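Local coordinates for protein BIFUNCTIONAL PROTEIN Proline utilization A (PutA) (Corynebacterium freiburgense, PDB 5UX5) that oxidises proline to glutamate in two steps, with an FAD-dependent proline dehydrogenase and an NAD-dependent aldehyde dehydrogenase joined in one polypeptide, at residues T843-T848 / W890-V895; H852-D857 / Y872-I877; V868-I873 / E1058-T1063; V882-F887 / R963-V968. All blocks are in the same frame, centred on the assembly; numbering follows the deposited sequence.

Contact 1: residues T843-T848 / W890-V895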
# COMPACT_ATOMS: atom_id res chain seq x y z
N THR A 843 -11.91 1.27 22.54
CA THR A 843 -12.28 2.51 21.87
C THR A 843 -13.79 2.62 21.64
O THR A 843 -14.28 3.73 21.35
CB THR A 843 -11.54 2.61 20.52
OG1 THR A 843 -11.71 1.38 19.79
CG2 THR A 843 -10.05 2.90 20.72
N GLY A 844 -14.52 1.51 21.73
CA GLY A 844 -15.89 1.45 21.31
C GLY A 844 -16.05 1.00 19.88
O GLY A 844 -17.15 0.61 19.49
N PHE A 845 -14.97 1.04 19.11
CA PHE A 845 -14.97 0.66 17.72
C PHE A 845 -14.14 -0.61 17.50
O PHE A 845 -13.39 -1.06 18.38
CB PHE A 845 -14.43 1.82 16.86
CG PHE A 845 -15.18 3.10 17.03
CD1 PHE A 845 -14.93 3.93 18.10
CD2 PHE A 845 -16.12 3.50 16.08
CE1 PHE A 845 -15.62 5.14 18.25
CE2 PHE A 845 -16.81 4.71 16.22
CZ PHE A 845 -16.56 5.52 17.30
N GLY A 846 -14.32 -1.22 16.33
CA GLY A 846 -13.47 -2.34 15.98
C GLY A 846 -13.29 -2.52 14.49
O GLY A 846 -13.57 -3.61 13.97
N LEU A 847 -12.83 -1.48 13.79
CA LEU A 847 -12.70 -1.51 12.34
C LEU A 847 -11.30 -2.01 11.93
O LEU A 847 -11.15 -3.18 11.58
CB LEU A 847 -12.99 -0.13 11.74
CG LEU A 847 -13.03 0.05 10.21
CD1 LEU A 847 -13.64 -1.16 9.52
CD2 LEU A 847 -13.79 1.28 9.78
N THR A 848 -10.26 -1.17 11.97
CA THR A 848 -8.93 -1.63 11.63
C THR A 848 -8.01 -1.54 12.84
O THR A 848 -8.28 -0.85 13.82
CB THR A 848 -8.30 -0.86 10.45
OG1 THR A 848 -8.08 0.50 10.81
CG2 THR A 848 -9.16 -0.89 9.19
N TRP A 890 -16.22 -4.48 13.45
CA TRP A 890 -17.00 -4.98 14.56
C TRP A 890 -17.48 -3.80 15.41
O TRP A 890 -17.09 -2.65 15.18
CB TRP A 890 -16.17 -5.96 15.39
CG TRP A 890 -15.63 -7.15 14.63
CD1 TRP A 890 -15.96 -7.53 13.37
CD2 TRP A 890 -14.70 -8.16 15.11
NE1 TRP A 890 -15.29 -8.69 13.01
CE2 TRP A 890 -14.51 -9.09 14.06
CE3 TRP A 890 -13.99 -8.34 16.30
CZ2 TRP A 890 -13.65 -10.18 14.18
CZ3 TRP A 890 -13.16 -9.43 16.42
CH2 TRP A 890 -12.99 -10.34 15.36
N LYS A 891 -18.33 -4.10 16.39
CA LYS A 891 -18.74 -3.13 17.44
C LYS A 891 -19.41 -1.91 16.82
O LYS A 891 -20.32 -2.05 15.99
CB LYS A 891 -17.52 -2.84 18.31
CG LYS A 891 -16.97 -4.05 19.04
CD LYS A 891 -15.67 -3.72 19.73
CE LYS A 891 -15.16 -4.93 20.47
NZ LYS A 891 -13.79 -4.74 21.05
N ASN A 892 -19.01 -0.68 17.18
CA ASN A 892 -19.69 0.49 16.64
C ASN A 892 -19.29 0.78 15.21
O ASN A 892 -19.84 1.71 14.61
CB ASN A 892 -19.42 1.72 17.50
CG ASN A 892 -20.33 2.91 17.16
OD1 ASN A 892 -19.87 4.06 17.13
ND2 ASN A 892 -21.61 2.65 16.90
N SER A 893 -18.37 -0.00 14.64
CA SER A 893 -17.93 0.29 13.29
C SER A 893 -18.91 -0.23 12.24
O SER A 893 -18.84 0.19 11.09
CB SER A 893 -16.54 -0.30 13.08
OG SER A 893 -15.66 0.10 14.14
N SER A 894 -19.82 -1.12 12.61
CA SER A 894 -20.72 -1.73 11.64
C SER A 894 -22.15 -1.77 12.18
O SER A 894 -22.39 -1.86 13.39
CB SER A 894 -20.21 -3.13 11.30
OG SER A 894 -21.17 -3.88 10.58
N VAL A 895 -23.11 -1.66 11.27
CA VAL A 895 -24.51 -1.94 11.55
C VAL A 895 -24.97 -3.01 10.58
O VAL A 895 -24.75 -2.88 9.37
CB VAL A 895 -25.42 -0.70 11.41
CG1 VAL A 895 -26.88 -1.11 11.58
CG2 VAL A 895 -25.05 0.37 12.42

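Contact 2: residues H852-D857 / Y872-I877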
# COMPACT_ATOMS: atom_id res chain seq x y z
N HIS A 852 3.12 -3.72 15.14
CA HIS A 852 4.45 -3.78 14.57
C HIS A 852 5.34 -4.51 15.56
O HIS A 852 5.61 -3.99 16.64
CB HIS A 852 4.97 -2.39 14.25
CG HIS A 852 5.04 -2.12 12.78
ND1 HIS A 852 6.17 -2.40 12.03
CD2 HIS A 852 4.12 -1.63 11.91
CE1 HIS A 852 5.95 -2.08 10.77
NE2 HIS A 852 4.71 -1.61 10.67
N SER A 853 5.78 -5.71 15.18
CA SER A 853 6.68 -6.48 16.02
C SER A 853 7.29 -7.60 15.20
O SER A 853 6.59 -8.25 14.43
CB SER A 853 5.95 -7.06 17.23
OG SER A 853 6.81 -7.96 17.90
N LEU A 854 8.60 -7.79 15.32
CA LEU A 854 9.29 -8.90 14.68
C LEU A 854 9.37 -10.12 15.59
O LEU A 854 9.99 -11.12 15.21
CB LEU A 854 10.69 -8.47 14.25
CG LEU A 854 10.62 -7.39 13.15
CD1 LEU A 854 11.96 -7.09 12.48
CD2 LEU A 854 9.59 -7.81 12.08
N ASP A 855 8.74 -10.06 16.76
CA ASP A 855 8.70 -11.16 17.70
C ASP A 855 7.46 -11.98 17.41
O ASP A 855 6.35 -11.45 17.43
CB ASP A 855 8.68 -10.61 19.12
CG ASP A 855 8.71 -11.71 20.16
OD1 ASP A 855 7.64 -12.28 20.45
OD2 ASP A 855 9.80 -11.98 20.70
N GLU A 856 7.65 -13.28 17.14
CA GLU A 856 6.54 -14.12 16.68
C GLU A 856 5.51 -14.36 17.77
O GLU A 856 4.30 -14.37 17.50
CB GLU A 856 7.09 -15.44 16.13
N ASP A 857 5.94 -14.52 19.03
CA ASP A 857 4.97 -14.78 20.10
C ASP A 857 4.06 -13.59 20.34
O ASP A 857 2.87 -13.77 20.66
CB ASP A 857 5.69 -15.17 21.40
CG ASP A 857 6.43 -16.47 21.25
OD1 ASP A 857 5.82 -17.42 20.72
OD2 ASP A 857 7.62 -16.54 21.65
N TYR A 872 -3.73 -6.05 10.68
CA TYR A 872 -2.54 -5.96 9.83
C TYR A 872 -1.33 -6.16 10.71
O TYR A 872 -1.31 -5.74 11.87
CB TYR A 872 -2.43 -4.60 9.11
CG TYR A 872 -3.60 -4.28 8.21
CD1 TYR A 872 -4.72 -3.68 8.74
CD2 TYR A 872 -3.58 -4.56 6.84
CE1 TYR A 872 -5.79 -3.38 7.95
CE2 TYR A 872 -4.68 -4.25 6.03
CZ TYR A 872 -5.78 -3.66 6.62
OH TYR A 872 -6.91 -3.30 5.92
N ILE A 873 -0.31 -6.80 10.17
CA ILE A 873 0.88 -7.11 10.94
C ILE A 873 2.08 -6.58 10.19
O ILE A 873 2.32 -6.95 9.04
CB ILE A 873 0.96 -8.62 11.22
CG1 ILE A 873 -0.16 -8.95 12.22
CG2 ILE A 873 2.31 -9.00 11.77
CD1 ILE A 873 -0.72 -10.34 12.12
N ASN A 874 2.81 -5.65 10.83
CA ASN A 874 4.00 -5.05 10.23
C ASN A 874 3.73 -4.44 8.86
O ASN A 874 4.50 -4.59 7.92
CB ASN A 874 5.14 -6.07 10.17
CG ASN A 874 5.58 -6.53 11.53
OD1 ASN A 874 5.60 -5.75 12.48
ND2 ASN A 874 5.94 -7.80 11.64
N ARG A 875 2.62 -3.72 8.74
CA ARG A 875 2.35 -2.90 7.57
C ARG A 875 1.29 -1.87 7.96
O ARG A 875 0.80 -1.88 9.08
CB ARG A 875 1.89 -3.75 6.40
CG ARG A 875 0.83 -4.75 6.81
CD ARG A 875 -0.05 -5.04 5.63
NE ARG A 875 -0.89 -3.88 5.34
CZ ARG A 875 -1.60 -3.74 4.22
NH1 ARG A 875 -1.56 -4.68 3.29
NH2 ARG A 875 -2.34 -2.66 4.04
N GLY A 876 0.96 -0.98 7.02
CA GLY A 876 -0.08 -0.00 7.26
C GLY A 876 -1.45 -0.65 7.42
O GLY A 876 -1.69 -1.79 7.00
N ILE A 877 -2.36 0.08 8.08
CA ILE A 877 -3.70 -0.40 8.36
C ILE A 877 -4.74 0.23 7.42
O ILE A 877 -5.95 0.02 7.62
CB ILE A 877 -4.10 -0.20 9.83
CG1 ILE A 877 -4.30 1.26 10.15
CG2 ILE A 877 -3.09 -0.80 10.77
CD1 ILE A 877 -4.69 1.44 11.58

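Contact 3: residues V868-I873 / E1058-T1063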
# COMPACT_ATOMS: atom_id res chain seq x y z
N VAL A 868 -10.73 -6.46 16.06
CA VAL A 868 -10.95 -5.60 14.90
C VAL A 868 -11.33 -6.46 13.71
O VAL A 868 -10.94 -7.63 13.61
CB VAL A 868 -9.71 -4.75 14.55
CG1 VAL A 868 -9.31 -3.90 15.71
CG2 VAL A 868 -8.56 -5.65 14.09
N GLY A 869 -12.05 -5.87 12.77
CA GLY A 869 -12.42 -6.65 11.61
C GLY A 869 -11.25 -6.83 10.67
O GLY A 869 -11.07 -7.91 10.10
N ASN A 870 -10.42 -5.78 10.53
CA ASN A 870 -9.25 -5.79 9.65
C ASN A 870 -7.99 -5.62 10.50
O ASN A 870 -7.71 -4.53 11.02
CB ASN A 870 -9.35 -4.68 8.59
CG ASN A 870 -10.25 -5.07 7.40
OD1 ASN A 870 -11.47 -5.05 7.50
ND2 ASN A 870 -9.64 -5.39 6.28
N ALA A 871 -7.26 -6.72 10.67
CA ALA A 871 -5.97 -6.75 11.36
C ALA A 871 -4.80 -6.78 10.36
O ALA A 871 -4.89 -7.40 9.29
CB ALA A 871 -5.90 -7.96 12.28
N TYR A 872 -3.73 -6.05 10.68
CA TYR A 872 -2.54 -5.96 9.83
C TYR A 872 -1.33 -6.16 10.71
O TYR A 872 -1.31 -5.74 11.87
CB TYR A 872 -2.43 -4.60 9.11
CG TYR A 872 -3.60 -4.28 8.21
CD1 TYR A 872 -4.72 -3.68 8.74
CD2 TYR A 872 -3.58 -4.56 6.84
CE1 TYR A 872 -5.79 -3.38 7.95
CE2 TYR A 872 -4.68 -4.25 6.03
CZ TYR A 872 -5.78 -3.66 6.62
OH TYR A 872 -6.91 -3.30 5.92
N ILE A 873 -0.31 -6.80 10.17
CA ILE A 873 0.88 -7.11 10.94
C ILE A 873 2.08 -6.58 10.19
O ILE A 873 2.32 -6.95 9.04
CB ILE A 873 0.96 -8.62 11.22
CG1 ILE A 873 -0.16 -8.95 12.22
CG2 ILE A 873 2.31 -9.00 11.77
CD1 ILE A 873 -0.72 -10.34 12.12
N GLU A 1058 -16.74 -12.06 10.52
CA GLU A 1058 -15.71 -12.19 9.50
C GLU A 1058 -14.50 -11.35 9.89
O GLU A 1058 -14.63 -10.31 10.55
CB GLU A 1058 -16.25 -11.74 8.14
CG GLU A 1058 -17.45 -12.54 7.68
CD GLU A 1058 -18.04 -12.06 6.37
OE1 GLU A 1058 -19.08 -12.64 5.93
OE2 GLU A 1058 -17.50 -11.09 5.79
N GLN A 1059 -13.30 -11.81 9.48
CA GLN A 1059 -12.07 -11.08 9.78
C GLN A 1059 -10.98 -11.33 8.73
O GLN A 1059 -10.72 -12.47 8.35
CB GLN A 1059 -11.51 -11.47 11.15
CG GLN A 1059 -10.18 -10.81 11.51
CD GLN A 1059 -9.64 -11.28 12.83
OE1 GLN A 1059 -9.32 -12.45 13.00
NE2 GLN A 1059 -9.49 -10.35 13.78
N ALA A 1060 -10.31 -10.25 8.33
CA ALA A 1060 -9.15 -10.31 7.44
C ALA A 1060 -7.88 -10.04 8.22
O ALA A 1060 -7.80 -9.04 8.93
CB ALA A 1060 -9.28 -9.29 6.31
N VAL A 1061 -6.89 -10.93 8.10
CA VAL A 1061 -5.59 -10.77 8.77
C VAL A 1061 -4.52 -10.71 7.69
O VAL A 1061 -4.23 -11.72 7.03
CB VAL A 1061 -5.29 -11.89 9.76
CG1 VAL A 1061 -4.06 -11.53 10.58
CG2 VAL A 1061 -6.49 -12.17 10.65
N SER A 1062 -3.88 -9.54 7.56
CA SER A 1062 -2.88 -9.28 6.54
C SER A 1062 -1.54 -9.10 7.21
O SER A 1062 -1.39 -8.21 8.06
CB SER A 1062 -3.25 -8.03 5.74
OG SER A 1062 -2.25 -7.76 4.79
N THR A 1063 -0.56 -9.95 6.85
CA THR A 1063 0.77 -10.00 7.47
C THR A 1063 1.88 -9.92 6.43
O THR A 1063 1.95 -10.74 5.50
CB THR A 1063 0.98 -11.29 8.27
OG1 THR A 1063 -0.06 -11.46 9.24
CG2 THR A 1063 2.35 -11.28 8.94

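Contact 4: residues V882-F887 / R963-V968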
# COMPACT_ATOMS: atom_id res chain seq x y z
N VAL A 882 -9.62 -5.18 -2.51
CA VAL A 882 -10.70 -6.12 -2.75
C VAL A 882 -10.16 -7.54 -2.75
O VAL A 882 -9.11 -7.82 -3.33
CB VAL A 882 -11.41 -5.83 -4.08
CG1 VAL A 882 -12.32 -6.99 -4.42
CG2 VAL A 882 -12.18 -4.55 -3.99
N GLN A 883 -10.83 -8.42 -2.02
CA GLN A 883 -10.52 -9.83 -1.91
C GLN A 883 -9.23 -10.13 -1.17
O GLN A 883 -9.15 -11.14 -0.47
CB GLN A 883 -10.51 -10.48 -3.29
CG GLN A 883 -10.45 -11.96 -3.17
CD GLN A 883 -10.09 -12.62 -4.48
OE1 GLN A 883 -10.74 -13.59 -4.88
NE2 GLN A 883 -9.07 -12.09 -5.16
N ARG A 884 -8.21 -9.27 -1.30
CA ARG A 884 -7.01 -9.42 -0.47
C ARG A 884 -7.33 -9.16 0.99
O ARG A 884 -6.96 -9.94 1.87
CB ARG A 884 -5.91 -8.47 -0.93
CG ARG A 884 -5.12 -8.87 -2.13
CD ARG A 884 -3.88 -8.00 -2.22
NE ARG A 884 -3.33 -7.91 -3.57
CZ ARG A 884 -2.38 -7.05 -3.91
NH1 ARG A 884 -1.88 -6.23 -3.01
NH2 ARG A 884 -1.92 -7.00 -5.15
N GLN A 885 -7.94 -8.00 1.27
CA GLN A 885 -8.37 -7.61 2.62
C GLN A 885 -9.82 -7.17 2.49
O GLN A 885 -10.11 -5.98 2.27
CB GLN A 885 -7.50 -6.49 3.19
CG GLN A 885 -6.01 -6.82 3.23
CD GLN A 885 -5.28 -6.27 2.01
OE1 GLN A 885 -5.76 -5.33 1.37
NE2 GLN A 885 -4.14 -6.88 1.67
N PRO A 886 -10.75 -8.11 2.53
CA PRO A 886 -12.17 -7.74 2.62
C PRO A 886 -12.38 -6.81 3.81
O PRO A 886 -11.80 -7.00 4.88
CB PRO A 886 -12.86 -9.08 2.83
CG PRO A 886 -11.90 -10.08 2.26
CD PRO A 886 -10.55 -9.57 2.51
N PHE A 887 -13.19 -5.78 3.62
CA PHE A 887 -13.21 -4.66 4.55
C PHE A 887 -14.54 -4.58 5.31
O PHE A 887 -15.62 -4.67 4.70
CB PHE A 887 -12.92 -3.36 3.80
CG PHE A 887 -12.67 -2.18 4.71
CD1 PHE A 887 -11.44 -2.00 5.30
CD2 PHE A 887 -13.69 -1.27 4.99
CE1 PHE A 887 -11.21 -0.92 6.14
CE2 PHE A 887 -13.47 -0.20 5.82
CZ PHE A 887 -12.22 -0.02 6.40
N ARG A 963 3.33 -14.00 -2.62
CA ARG A 963 4.52 -14.43 -1.88
C ARG A 963 4.82 -13.49 -0.70
O ARG A 963 4.98 -13.94 0.43
CB ARG A 963 5.72 -14.54 -2.82
CG ARG A 963 5.95 -15.94 -3.43
CD ARG A 963 6.72 -15.93 -4.79
NE ARG A 963 5.88 -15.41 -5.88
CZ ARG A 963 6.08 -14.26 -6.53
NH1 ARG A 963 5.24 -13.89 -7.51
NH2 ARG A 963 7.11 -13.46 -6.21
N CYS A 964 4.82 -12.18 -0.93
CA CYS A 964 5.37 -11.26 0.07
C CYS A 964 4.38 -10.88 1.17
O CYS A 964 4.78 -10.25 2.15
CB CYS A 964 5.85 -9.98 -0.62
SG CYS A 964 4.46 -9.08 -1.33
N GLU A 965 3.11 -11.24 1.03
CA GLU A 965 2.12 -10.79 1.99
C GLU A 965 1.06 -11.88 2.16
O GLU A 965 0.39 -12.25 1.20
CB GLU A 965 1.49 -9.49 1.53
CG GLU A 965 0.48 -8.90 2.46
CD GLU A 965 0.02 -7.56 1.99
OE1 GLU A 965 -0.89 -7.50 1.11
OE2 GLU A 965 0.59 -6.55 2.47
N SER A 966 0.93 -12.39 3.37
CA SER A 966 -0.14 -13.32 3.72
C SER A 966 -1.44 -12.56 3.92
O SER A 966 -1.50 -11.63 4.73
CB SER A 966 0.22 -14.09 4.99
OG SER A 966 -0.89 -14.83 5.42
N ASN A 967 -2.48 -12.92 3.18
CA ASN A 967 -3.77 -12.26 3.30
C ASN A 967 -4.85 -13.31 3.58
O ASN A 967 -5.31 -13.99 2.65
CB ASN A 967 -4.06 -11.42 2.06
CG ASN A 967 -3.11 -10.21 1.95
OD1 ASN A 967 -3.22 -9.27 2.73
ND2 ASN A 967 -2.21 -10.23 0.96
N VAL A 968 -5.29 -13.39 4.85
CA VAL A 968 -6.14 -14.46 5.37
C VAL A 968 -7.57 -13.97 5.59
O VAL A 968 -7.80 -12.87 6.11
CB VAL A 968 -5.55 -15.01 6.68
CG1 VAL A 968 -6.51 -15.89 7.39
CG2 VAL A 968 -4.29 -15.80 6.36

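Contact 1: residues T843-T848 / W890-V895
Phe845 lies along the turn made by residues 890-893, and its side chain meets the last two residues of that turn, Asn892 and Ser893. The backbone places Phe845 CB 3.4 Å from Ser893 OG, and the same oxygen also sits at the ring edge, in the ring plane. A chi1 of -56° swings the ring beside the backbone N and on towards Asn892. Further out, CE2 of Phe845 comes within 3.3 Å of Asn892 OD1, and CZ of Phe845 stays near that oxygen at 3.6 Å. The two side chains run side by side in the same direction, with ring and amide planes 53° apart. The other arm of that amide, Asn892 ND2, is hydrogen-bonded to His1013.

A type II' turn from Trp890 to Ser893 sets up this meeting, in a sequence that matches the Pro-Phe-Gly-Gly-x-Lys-x-Ser signature of aldehyde dehydrogenases. A bound NAD lies about 8 Å from the side chain of Phe845, so the contact belongs to the surroundings of the cofactor site.

Two backbone bonds and one to a serine hydroxyl join the turn to residues 844-846. Trp890 N gives an almost straight bond to Gly846 O at 2.8 Å (176° at the hydrogen), although it approaches from above the carbonyl plane. Asn892 N donates to Gly844 O, in the plane of that carbonyl, over 3.2 Å. Ser893 OG accepts from Gly846 N at 2.9 Å while its CB packs against Leu847 CB. The Lys891 chain, extended beyond CG, passes Phe845 O with its CD, and NZ forms a salt bridge with Glu867.

Contact 2: residues H852-D857 / Y872-I877
The two backbones pass closest where His852 ends its strand, its CA 4.5 Å from that of Asn874, which has just left strand 870-873 in a left-handed conformation (phi 55°, psi 44°). That turn of the chain lets the Asn874 side chain, with CG anti to its own carbonyl carbon, reach along the backbone of Ser853 as a peptide group would. Asn874 OD1 takes the N-H of Ser853 on a lone pair, in the amide plane, at 2.7 Å. Its other arm, Asn874 ND2, donates to Ser853 O over 2.9 Å; the bond leaves in the plane of the amide but meets the carbonyl from above. Two bonds to a single residue fix the rotation of the Asn874 amide.

Next to this pair the CA of Asn874 sits over the centre of the His852 imidazole, 3.6 Å from its centroid, in a CH-pi contact. The ring keeps its NE2 for Asp712. Leu854 CD2 lies beside the nitrogen end of the amide, 3.7 Å from Asn874 ND2.

Ser853 OG accepts from Asp855 N in an ST turn and is also bonded to Glu858, while Asp855, the N-cap of the helix that follows, receives Glu858 N on OD1. The contact joins the connection between strand 845-852 and helix 856-865 to the exit of strand 870-873, within one beta-alpha-beta unit. Ile873 packs on Val859 and Trp862 of that helix, and Asn874 O is bonded to Thr1064 at the end of strand 1056-1064.

Contact 3: residues V868-I873 / E1058-T1063
Five hydrogen bonds hold residues 868-873 beside residues 1058-1063, and four of them form the alternating ladder of two parallel strands. Gly869 O accepts from Ala1060 N at 3.0 Å, and Ala1060 O in turn takes the N-H of Ala871 at 2.9 Å, each nearly along its C=O axis. Ala871 O then receives Ser1062 N at 2.9 Å from above the carbonyl plane, and Ser1062 O accepts from Ile873 N at 2.8 Å. CA-H groups of Gln1059, Val1061 and Tyr872 add weaker contacts to three of these oxygens. Gly869 O has a second donor in Lys900 NZ, and Glu1058 O accepts from Trp890 NE1.

The fifth bond comes from a side chain. Gln1059, with CG anti to the backbone N and the chain extended beyond it, carries its NE2 to 3.1 Å from Val868 O, while its OE1 is taken by Arg970. The other buried polar ends are satisfied by residues beyond the two strands: Asn870 ND2 by Pro886 O, Asn870 OD1 by Gly888 N and Lys900 NZ, Ser1062 OG by Asn967, Glu1058 OE1 by Asn905 ND2 and OE2 by the backbone N of Lys900.

On the Tyr872 face, CB of Ser1062 meets ring atom CD2 of Tyr872. On the other face Ile873 and Thr1063 run side by side, with CG2 of each 3.6 Å from the other.

Strand 1056-1064, near the C-terminus, thus extends the sheet of the aldehyde dehydrogenase part. Strand 870-873 lies between it and strand 845-852, helix 856-865 covers the Ala871 and Ile873 face, and strand 965-980 runs antiparallel along the opposite edge of 1056-1064.

Contact 4: residues V882-F887 / R963-V968
Hydrogen bonding across this buried contact rests on one pair of amides. Gln885 NE2 donates to Asn967 OD1 over 2.8 Å, close to the plane of its own amide but from above the carbonyl plane of the asparagine, the two amides lying 66° apart. Gln885 can present its nitrogen this way because its chain bends at chi2 (96°). The other end of its amide is held too, with OE1 accepting from Ile881 N. Asn967 OD1 has a second hydrogen-bond partner, Ser1062 OG, and Asn967 ND2 turns to Glu965 OE1 at 3.0 Å, meeting the anti lone pair of that carboxylate oxygen. Gln885, Asn967 and Glu965 thus form a chain of polar groups in which the asparagine amide is fixed at both ends.

Sequence places the loop in a known setting: Pro886 and Phe887 begin the Pro-Phe-Gly-Gly stretch characteristic of aldehyde dehydrogenases, while residues 965-968 open a strand of the C-terminal region. The contact therefore joins a loop of the aldehyde dehydrogenase family region to the C-terminal region.

Charge contributes at longer range. Arg884 NH1 stays 4.4 Å from Glu965 OE1, beyond a salt bridge, though it may still steady the negative charge; the firm ionic partner of Glu965 is Arg875, which binds OE2. The tip of Arg884 reaches Leu312 O, in helix 303-313 of the proline dehydrogenase part, through NH2.

The closest non-bonded approach is at the backbone, where Asn967 CB lies 3.3 Å from Arg884 O and the CA atoms of Arg884 and Asn967 are 5.7 Å apart. Gln885 CG adds contact with the asparagine amide, 3.7 Å from Asn967 OD1.

Three neighbouring strands, 845-852, 870-873 and 1056-1064, give the four contacts a common frame, with 965-980 following on the far side. Contact 3 is central: its centre lies 9 Å from that of contact 4, 11 Å from contact 2 and 13 Å from contact 1, whereas contacts 1 and 2 are 21 Å apart. Along the chain contact 2 falls inside the loop closed by contact 1, and contact 4 inside the much longer loop closed by contact 3; the segments of contact 1 alternate with those of contacts 3 and 4. The salt bridge from Arg875 to Glu965 connects contacts 2 and 4. C-terminal strands thereby extend the aldehyde dehydrogenase sheet, consistent with a C-terminal domain that matters for catalysis.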